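Side-chain contact in signal transduction histidine kinase, LytS (Clostridium beijerinckii, PDB 5XSJ), which probably acts as a membrane-bound sensor kinase that autophosphorylates on histidine, the chain here being a four-helix N-terminal part of it: residues T94-A97 / Y98-E102. Numbering follows the deposited sequence.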
# COMPACT_ATOMS: atom_id res chain seq x y z
N THR B 94 7.93 17.48 10.27
CA THR B 94 8.15 16.36 11.18
C THR B 94 9.27 16.69 12.17
O THR B 94 9.12 16.51 13.36
CB THR B 94 8.51 15.04 10.45
OG1 THR B 94 7.50 14.73 9.48
CG2 THR B 94 8.64 13.89 11.43
N ILE B 95 10.40 17.19 11.65
CA ILE B 95 11.55 17.50 12.49
C ILE B 95 11.17 18.55 13.52
O ILE B 95 11.53 18.47 14.70
CB ILE B 95 12.74 18.00 11.63
CG1 ILE B 95 13.31 16.86 10.79
CG2 ILE B 95 13.82 18.62 12.49
CD1 ILE B 95 14.40 17.32 9.86
N SER B 96 10.41 19.54 13.08
CA SER B 96 9.94 20.60 13.95
C SER B 96 9.07 20.09 15.10
O SER B 96 9.27 20.49 16.24
CB SER B 96 9.18 21.63 13.12
OG SER B 96 8.69 22.66 13.93
N ALA B 97 8.11 19.22 14.82
CA ALA B 97 7.26 18.66 15.88
C ALA B 97 8.08 17.75 16.78
O ALA B 97 7.88 17.71 17.99
CB ALA B 97 6.07 17.90 15.28
N TYR B 98 9.00 17.00 16.18
CA TYR B 98 9.86 16.10 16.92
C TYR B 98 10.71 16.85 17.94
O TYR B 98 10.81 16.45 19.10
CB TYR B 98 10.77 15.34 15.95
CG TYR B 98 11.84 14.51 16.63
CD1 TYR B 98 11.52 13.35 17.31
CD2 TYR B 98 13.17 14.89 16.58
CE1 TYR B 98 12.49 12.58 17.91
CE2 TYR B 98 14.16 14.14 17.20
CZ TYR B 98 13.80 12.98 17.86
OH TYR B 98 14.75 12.21 18.47
N GLU B 99 11.34 17.93 17.50
CA GLU B 99 12.27 18.67 18.36
C GLU B 99 11.52 19.45 19.44
O GLU B 99 12.08 19.77 20.48
CB GLU B 99 13.14 19.58 17.51
CG GLU B 99 14.11 18.81 16.63
CD GLU B 99 14.97 19.70 15.76
OE1 GLU B 99 14.57 20.87 15.55
OE2 GLU B 99 16.04 19.25 15.29
N ASN B 100 10.26 19.76 19.17
CA ASN B 100 9.34 20.31 20.17
C ASN B 100 8.82 19.27 21.16
O ASN B 100 7.99 19.59 22.01
CB ASN B 100 8.14 20.96 19.49
CG ASN B 100 8.29 22.45 19.38
OD1 ASN B 100 8.05 23.17 20.35
ND2 ASN B 100 8.70 22.92 18.20
N LYS B 101 9.28 18.03 21.01
CA LYS B 101 8.88 16.91 21.86
C LYS B 101 7.36 16.75 21.93
O LYS B 101 6.78 16.58 23.00
CB LYS B 101 9.48 17.08 23.26
CG LYS B 101 11.01 17.03 23.23
CD LYS B 101 11.62 17.18 24.60
CE LYS B 101 11.35 15.97 25.48
NZ LYS B 101 11.74 16.22 26.90
N GLU B 102 6.73 16.80 20.77
CA GLU B 102 5.29 16.62 20.68
C GLU B 102 4.92 15.15 20.54
O GLU B 102 5.75 14.32 20.16
CB GLU B 102 4.73 17.43 19.51
CG GLU B 102 5.01 18.91 19.66
CD GLU B 102 4.31 19.76 18.62
OE1 GLU B 102 3.80 19.19 17.63
OE2 GLU B 102 4.27 20.99 18.80
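Glu99 and Ile95 sit one turn apart on the last part of helix 73-99, their side chains side by side and pointing the same way, and the glutamate is worth following outward. Its CB lies 3.4 Å from Ile95 O, the carbonyl that also accepts the Glu99 backbone N-H. With CG beside the backbone N and anti to the carbonyl carbon (chi1 -68°), the chain leans back over the preceding turn, bringing Glu99 CG to 3.2 Å from Ile95 O. Further out the chain is extended, and Glu99 CD comes alongside the CG2 branch of Ile95 at 3.6 Å. OE1 passes the same methyl more loosely, whereas Glu99 OE2 touches Ile95 CG2 at 3.6 Å and is gripped by Lys48 NZ in a salt bridge and by Tyr39 OH in a hydrogen bond. These partners tie the helix end to helices 45-67 and 15-42, and the lysine probably stabilises the carboxylate's charge.

Next to it, Ser96 O serves two donors of one residue, Asn100 N and Asn100 ND2, which arrive from opposite faces of the carbonyl plane. The bond from Asn100 ND2 to Ser96 O is 3.2 Å long and fairly straight (164° at the hydrogen); Ser96 O lies in the plane of the Asn100 amide, but the donor stands above the carbonyl plane. Beyond this turn Lys101 adopts a positive phi of 53°, and its N bonds to Tyr98 O. The reversal carries Glu102 N to Ala97 O in a hydrogen bond of 3.1 Å. Glu102 folds back with it, placing Glu102 OE1 3.5 Å from Ala97 CB. Paired bonds back into the last turn, closed by a residue of positive phi, make this a Schellman motif, here terminating helix 73-99 before the short link to helix 104-133.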